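Local coordinates for protein M32 carboxypeptidase (Chitinophagaceae bacterium, PDB 7A03) that probably acts as a metal-dependent carboxypeptidase of the M32 family, removing amino acids one at a time from the C-terminal end of peptides, at residues 308-321 with 331-343. Numbering follows the deposited sequence.
Sequences GRSLNFWKFQYPRI and NVSLQEFYKAINH
Helices 311-321 and 334-341 meet at 129°, their axes 10.5 Å apart at closest approach, with Leu311 set against Tyr338 at one end and Tyr318 against Leu334 at the other. This obliquely packed pair of helices, joined through the short helix 326-329 in the largely helical M32 fold, illustrates how an aromatic cluster can fill an interface whose two ends are closed by polar bonds. Trp314, Tyr318 and Phe337 form the cluster. Phe337 directs its CE2 edge at the indole face of Trp314, an edge-to-face pair with ring centroids 4.9 Å apart, while Tyr318 CE1 lies over one face of Phe337, 3.3 Å from Phe337 CG. With CG anti to the backbone N (chi1 -169°), Tyr318 reaches across to segment 331-343, where its OH donates to Val332 O at 2.7 Å from well above the carbonyl plane. A phenylalanine here would probably keep the ring packing but leave the Val332 carbonyl without this donor. Leu334 CD1 packs against Tyr318 CB and Trp314 CB, and Phe258 and Trp263 of helix 258-277, which carries an HExxH sequence, probably the family's metal-binding motif, also touch Phe337. At the other end Leu311 CB sits over the Tyr338 ring in a CH-pi contact, and one water links Leu311 N with Tyr338 OH. Arg309, paired through its other nitrogens with Glu304 and Asn305, gives NH1 to Ile341 O at 3.0 Å. Asn342, whose OD1 accepts from Lys496, bridges two backbone carbonyls: ND2 donates to Tyr338 O and, almost straight at 173° and within both amide and carbonyl planes, to Arg309 O at 3.1 Å.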
loop_
_atom_site.group_PDB
_atom_site.type_symbol
_atom_site.label_atom_id
_atom_site.label_comp_id
_atom_site.label_asym_id
_atom_site.label_seq_id
_atom_site.Cartn_x
_atom_site.Cartn_y
_atom_site.Cartn_z
ATOM N N GLY A 308 -4.913 -1.970 -15.708
ATOM C CA GLY A 308 -4.440 -0.738 -16.324
ATOM C C GLY A 308 -3.220 -0.870 -17.207
ATOM O O GLY A 308 -2.901 0.077 -17.930
ATOM N N ARG A 309 -2.513 -1.995 -17.163
ATOM C CA ARG A 309 -1.388 -2.214 -18.064
ATOM C C ARG A 309 -1.658 -3.337 -19.057
ATOM O O ARG A 309 -0.746 -3.763 -19.781
ATOM C CB ARG A 309 -0.102 -2.465 -17.265
ATOM C CG ARG A 309 0.329 -1.257 -16.420
ATOM C CD ARG A 309 1.727 -1.439 -15.783
ATOM N NE ARG A 309 1.918 -0.402 -14.770
ATOM C CZ ARG A 309 2.423 0.817 -14.998
ATOM N NH1 ARG A 309 2.868 1.159 -16.204
ATOM N NH2 ARG A 309 2.501 1.686 -14.002
ATOM N N SER A 310 -2.895 -3.818 -19.109
ATOM C CA SER A 310 -3.246 -4.973 -19.922
ATOM C C SER A 310 -3.614 -4.557 -21.339
ATOM O O SER A 310 -4.058 -3.429 -21.589
ATOM C CB SER A 310 -4.413 -5.726 -19.291
ATOM O OG SER A 310 -5.638 -5.052 -19.522
ATOM N N LEU A 311 -3.397 -5.484 -22.274
ATOM C CA LEU A 311 -3.729 -5.214 -23.666
ATOM C C LEU A 311 -5.225 -4.974 -23.832
ATOM O O LEU A 311 -5.633 -4.064 -24.568
ATOM C CB LEU A 311 -3.258 -6.370 -24.551
ATOM C CG LEU A 311 -3.509 -6.170 -26.045
ATOM C CD1 LEU A 311 -2.755 -4.968 -26.559
ATOM C CD2 LEU A 311 -3.091 -7.418 -26.801
ATOM N N ASN A 312 -6.057 -5.756 -23.133
ATOM C CA ASN A 312 -7.507 -5.600 -23.246
ATOM C C ASN A 312 -7.959 -4.204 -22.850
ATOM O O ASN A 312 -8.805 -3.609 -23.520
ATOM C CB ASN A 312 -8.224 -6.640 -22.392
ATOM C CG ASN A 312 -8.333 -7.974 -23.074
ATOM O OD1 ASN A 312 -8.217 -8.075 -24.296
ATOM N ND2 ASN A 312 -8.542 -9.018 -22.286
ATOM N N PHE A 313 -7.420 -3.663 -21.754
ATOM C CA PHE A 313 -7.754 -2.293 -21.355
ATOM C C PHE A 313 -7.412 -1.306 -22.472
ATOM O O PHE A 313 -8.205 -0.413 -22.821
ATOM C CB PHE A 313 -6.962 -1.957 -20.086
ATOM C CG PHE A 313 -7.277 -0.614 -19.467
ATOM C CD1 PHE A 313 -8.433 -0.427 -18.733
ATOM C CD2 PHE A 313 -6.382 0.437 -19.590
ATOM C CE1 PHE A 313 -8.707 0.814 -18.123
ATOM C CE2 PHE A 313 -6.645 1.676 -19.012
ATOM C CZ PHE A 313 -7.816 1.866 -18.275
ATOM N N TRP A 314 -6.224 -1.464 -23.054
ATOM C CA TRP A 314 -5.750 -0.530 -24.058
ATOM C C TRP A 314 -6.401 -0.714 -25.430
ATOM O O TRP A 314 -6.387 0.233 -26.211
ATOM C CB TRP A 314 -4.212 -0.448 -24.059
ATOM C CG TRP A 314 -3.780 0.248 -22.816
ATOM C CD1 TRP A 314 -3.289 -0.316 -21.661
ATOM C CD2 TRP A 314 -3.921 1.641 -22.550
ATOM N NE1 TRP A 314 -3.080 0.657 -20.710
ATOM C CE2 TRP A 314 -3.451 1.868 -21.232
ATOM C CE3 TRP A 314 -4.373 2.728 -23.303
ATOM C CZ2 TRP A 314 -3.443 3.135 -20.650
ATOM C CZ3 TRP A 314 -4.351 3.987 -22.731
ATOM C CH2 TRP A 314 -3.889 4.187 -21.420
ATOM N N LYS A 315 -7.036 -1.854 -25.713
ATOM C CA LYS A 315 -7.776 -1.963 -26.968
ATOM C C LYS A 315 -8.846 -0.884 -27.064
ATOM O O LYS A 315 -9.054 -0.302 -28.131
ATOM C CB LYS A 315 -8.412 -3.338 -27.084
ATOM C CG LYS A 315 -7.427 -4.436 -27.402
ATOM C CD LYS A 315 -8.111 -5.787 -27.500
ATOM C CE LYS A 315 -7.115 -6.929 -27.430
ATOM N NZ LYS A 315 -7.820 -8.241 -27.510
ATOM N N PHE A 316 -9.516 -0.587 -25.951
ATOM C CA PHE A 316 -10.490 0.494 -25.912
ATOM C C PHE A 316 -9.843 1.841 -25.628
ATOM O O PHE A 316 -10.179 2.844 -26.277
ATOM C CB PHE A 316 -11.557 0.180 -24.854
ATOM C CG PHE A 316 -12.576 1.271 -24.666
ATOM C CD1 PHE A 316 -13.691 1.335 -25.489
ATOM C CD2 PHE A 316 -12.441 2.209 -23.655
ATOM C CE1 PHE A 316 -14.637 2.317 -25.317
ATOM C CE2 PHE A 316 -13.390 3.213 -23.477
ATOM C CZ PHE A 316 -14.495 3.260 -24.315
ATOM N N GLN A 317 -8.920 1.904 -24.667
ATOM C CA GLN A 317 -8.414 3.210 -24.261
ATOM C C GLN A 317 -7.404 3.810 -25.240
ATOM O O GLN A 317 -7.315 5.037 -25.348
ATOM C CB GLN A 317 -7.842 3.160 -22.842
ATOM C CG GLN A 317 -8.886 2.944 -21.748
ATOM C CD GLN A 317 -9.814 4.140 -21.538
ATOM O OE1 GLN A 317 -9.574 5.239 -22.054
ATOM N NE2 GLN A 317 -10.865 3.928 -20.767
ATOM N N TYR A 318 -6.634 2.997 -25.964
ATOM C CA TYR A 318 -5.565 3.563 -26.783
ATOM C C TYR A 318 -6.063 4.509 -27.867
ATOM O O TYR A 318 -5.507 5.614 -27.979
ATOM C CB TYR A 318 -4.602 2.489 -27.315
ATOM C CG TYR A 318 -3.382 3.147 -27.928
ATOM C CD1 TYR A 318 -2.546 3.935 -27.149
ATOM C CD2 TYR A 318 -3.095 3.029 -29.293
ATOM C CE1 TYR A 318 -1.453 4.583 -27.691
ATOM C CE2 TYR A 318 -1.989 3.666 -29.843
ATOM C CZ TYR A 318 -1.172 4.437 -29.033
ATOM O OH TYR A 318 -0.073 5.103 -29.529
ATOM N N PRO A 319 -7.060 4.166 -28.691
ATOM C CA PRO A 319 -7.516 5.145 -29.692
ATOM C C PRO A 319 -7.985 6.442 -29.060
ATOM O O PRO A 319 -7.777 7.527 -29.632
ATOM C CB PRO A 319 -8.649 4.408 -30.423
ATOM C CG PRO A 319 -8.441 2.962 -30.110
ATOM C CD PRO A 319 -7.822 2.905 -28.761
ATOM N N ARG A 320 -8.559 6.368 -27.854
ATOM C CA ARG A 320 -9.011 7.579 -27.179
ATOM C C ARG A 320 -7.836 8.471 -26.773
ATOM O O ARG A 320 -7.860 9.694 -26.984
ATOM C CB ARG A 320 -9.891 7.218 -25.987
ATOM C CG ARG A 320 -11.130 6.405 -26.344
ATOM C CD ARG A 320 -11.887 5.925 -25.088
ATOM N NE ARG A 320 -12.428 7.010 -24.261
ATOM C CZ ARG A 320 -13.596 7.605 -24.478
ATOM N NH1 ARG A 320 -14.359 7.229 -25.493
ATOM N NH2 ARG A 320 -14.006 8.575 -23.666
ATOM N N ILE A 321 -6.782 7.885 -26.194
ATOM C CA ILE A 321 -5.656 8.735 -25.818
ATOM C C ILE A 321 -4.861 9.178 -27.041
ATOM O O ILE A 321 -4.213 10.228 -27.008
ATOM C CB ILE A 321 -4.753 8.186 -24.689
ATOM C CG1 ILE A 321 -3.939 6.993 -25.167
ATOM C CG2 ILE A 321 -5.548 7.886 -23.419
ATOM C CD1 ILE A 321 -2.726 6.740 -24.273
ATOM N N ASN A 331 1.600 8.387 -34.486
ATOM C CA ASN A 331 2.416 7.451 -35.248
ATOM C C ASN A 331 2.961 6.315 -34.380
ATOM O O ASN A 331 3.985 5.722 -34.729
ATOM C CB ASN A 331 3.545 8.194 -35.970
ATOM C CG ASN A 331 4.568 8.780 -35.013
ATOM O OD1 ASN A 331 4.273 9.017 -33.839
ATOM N ND2 ASN A 331 5.775 9.027 -35.512
ATOM N N VAL A 332 2.297 6.005 -33.260
ATOM C CA VAL A 332 2.686 4.939 -32.334
ATOM C C VAL A 332 1.567 3.901 -32.304
ATOM O O VAL A 332 0.404 4.252 -32.083
ATOM C CB VAL A 332 2.942 5.494 -30.918
ATOM C CG1 VAL A 332 3.366 4.368 -29.966
ATOM C CG2 VAL A 332 3.993 6.598 -30.947
ATOM N N SER A 333 1.911 2.622 -32.514
ATOM C CA SER A 333 0.864 1.605 -32.597
ATOM C C SER A 333 0.439 1.144 -31.212
ATOM O O SER A 333 1.127 1.367 -30.216
ATOM C CB SER A 333 1.339 0.348 -33.336
ATOM O OG SER A 333 2.387 -0.315 -32.640
ATOM N N LEU A 334 -0.706 0.461 -31.166
ATOM C CA LEU A 334 -1.176 -0.085 -29.897
ATOM C C LEU A 334 -0.129 -0.999 -29.268
ATOM O O LEU A 334 0.144 -0.902 -28.065
ATOM C CB LEU A 334 -2.506 -0.821 -30.089
ATOM C CG LEU A 334 -2.998 -1.724 -28.953
ATOM C CD1 LEU A 334 -3.273 -0.929 -27.708
ATOM C CD2 LEU A 334 -4.246 -2.536 -29.389
ATOM N N GLN A 335 0.480 -1.877 -30.072
ATOM C CA GLN A 335 1.497 -2.796 -29.564
ATOM C C GLN A 335 2.721 -2.059 -29.034
ATOM O O GLN A 335 3.258 -2.419 -27.976
ATOM C CB GLN A 335 1.905 -3.788 -30.658
ATOM C CG GLN A 335 1.109 -5.070 -30.645
ATOM C CD GLN A 335 1.239 -5.811 -29.328
ATOM O OE1 GLN A 335 2.307 -5.839 -28.722
ATOM N NE2 GLN A 335 0.143 -6.393 -28.870
ATOM N N GLU A 336 3.184 -1.027 -29.750
ATOM C CA GLU A 336 4.324 -0.253 -29.255
ATOM C C GLU A 336 4.009 0.401 -27.918
ATOM O O GLU A 336 4.839 0.388 -26.996
ATOM C CB GLU A 336 4.733 0.801 -30.281
ATOM C CG GLU A 336 5.294 0.192 -31.545
ATOM C CD GLU A 336 5.554 1.215 -32.633
ATOM O OE1 GLU A 336 4.670 2.058 -32.879
ATOM O OE2 GLU A 336 6.641 1.171 -33.246
ATOM N N PHE A 337 2.812 0.980 -27.799
ATOM C CA PHE A 337 2.415 1.625 -26.558
ATOM C C PHE A 337 2.324 0.609 -25.419
ATOM O O PHE A 337 2.814 0.858 -24.308
ATOM C CB PHE A 337 1.088 2.352 -26.771
ATOM C CG PHE A 337 0.640 3.129 -25.573
ATOM C CD1 PHE A 337 1.112 4.416 -25.343
ATOM C CD2 PHE A 337 -0.256 2.574 -24.677
ATOM C CE1 PHE A 337 0.702 5.132 -24.231
ATOM C CE2 PHE A 337 -0.659 3.285 -23.568
ATOM C CZ PHE A 337 -0.184 4.558 -23.354
ATOM N N TYR A 338 1.728 -0.555 -25.693
ATOM C CA TYR A 338 1.570 -1.610 -24.688
ATOM C C TYR A 338 2.927 -2.093 -24.182
ATOM O O TYR A 338 3.155 -2.225 -22.963
ATOM C CB TYR A 338 0.772 -2.747 -25.329
ATOM C CG TYR A 338 0.698 -4.037 -24.553
ATOM C CD1 TYR A 338 0.096 -4.093 -23.298
ATOM C CD2 TYR A 338 1.216 -5.202 -25.083
ATOM C CE1 TYR A 338 0.026 -5.280 -22.598
ATOM C CE2 TYR A 338 1.147 -6.391 -24.389
ATOM C CZ TYR A 338 0.556 -6.424 -23.148
ATOM O OH TYR A 338 0.487 -7.618 -22.461
ATOM N N LYS A 339 3.859 -2.308 -25.106
ATOM C CA LYS A 339 5.192 -2.732 -24.700
ATOM C C LYS A 339 5.893 -1.635 -23.906
ATOM O O LYS A 339 6.576 -1.917 -22.914
ATOM C CB LYS A 339 6.003 -3.130 -25.930
ATOM C CG LYS A 339 5.500 -4.408 -26.605
ATOM C CD LYS A 339 5.403 -5.549 -25.593
ATOM C CE LYS A 339 4.712 -6.779 -26.169
ATOM N NZ LYS A 339 4.754 -7.915 -25.203
ATOM N N ALA A 340 5.695 -0.372 -24.295
ATOM C CA ALA A 340 6.404 0.726 -23.646
ATOM C C ALA A 340 5.920 0.948 -22.219
ATOM O O ALA A 340 6.714 1.294 -21.331
ATOM C CB ALA A 340 6.203 1.994 -24.467
ATOM N N ILE A 341 4.615 0.786 -21.982
ATOM C CA ILE A 341 4.087 0.939 -20.631
ATOM C C ILE A 341 4.333 -0.294 -19.777
ATOM O O ILE A 341 4.053 -0.268 -18.570
ATOM C CB ILE A 341 2.614 1.386 -20.619
ATOM C CG1 ILE A 341 1.737 0.284 -21.218
ATOM C CG2 ILE A 341 2.469 2.703 -21.377
ATOM C CD1 ILE A 341 0.348 0.226 -20.662
ATOM N N ASN A 342 4.839 -1.373 -20.376
ATOM C CA ASN A 342 5.284 -2.535 -19.612
ATOM C C ASN A 342 6.792 -2.773 -19.718
ATOM O O ASN A 342 7.230 -3.896 -19.989
ATOM C CB ASN A 342 4.527 -3.769 -20.085
ATOM C CG ASN A 342 3.095 -3.767 -19.645
ATOM O OD1 ASN A 342 2.797 -3.989 -18.471
ATOM N ND2 ASN A 342 2.192 -3.541 -20.586
ATOM N N HIS A 343 7.591 -1.730 -19.497
ATOM C CA HIS A 343 9.040 -1.827 -19.613
ATOM C C HIS A 343 9.647 -2.313 -18.297
ATOM O O HIS A 343 9.471 -1.679 -17.251
ATOM C CB HIS A 343 9.656 -0.488 -20.010
ATOM C CG HIS A 343 11.143 -0.548 -20.175
ATOM N ND1 HIS A 343 11.750 -1.228 -21.209
ATOM C CD2 HIS A 343 12.145 -0.035 -19.423
ATOM C CE1 HIS A 343 13.061 -1.124 -21.092
ATOM N NE2 HIS A 343 13.328 -0.405 -20.018
HETATM O O HOH W 1 -2.028 -7.936 -21.202
#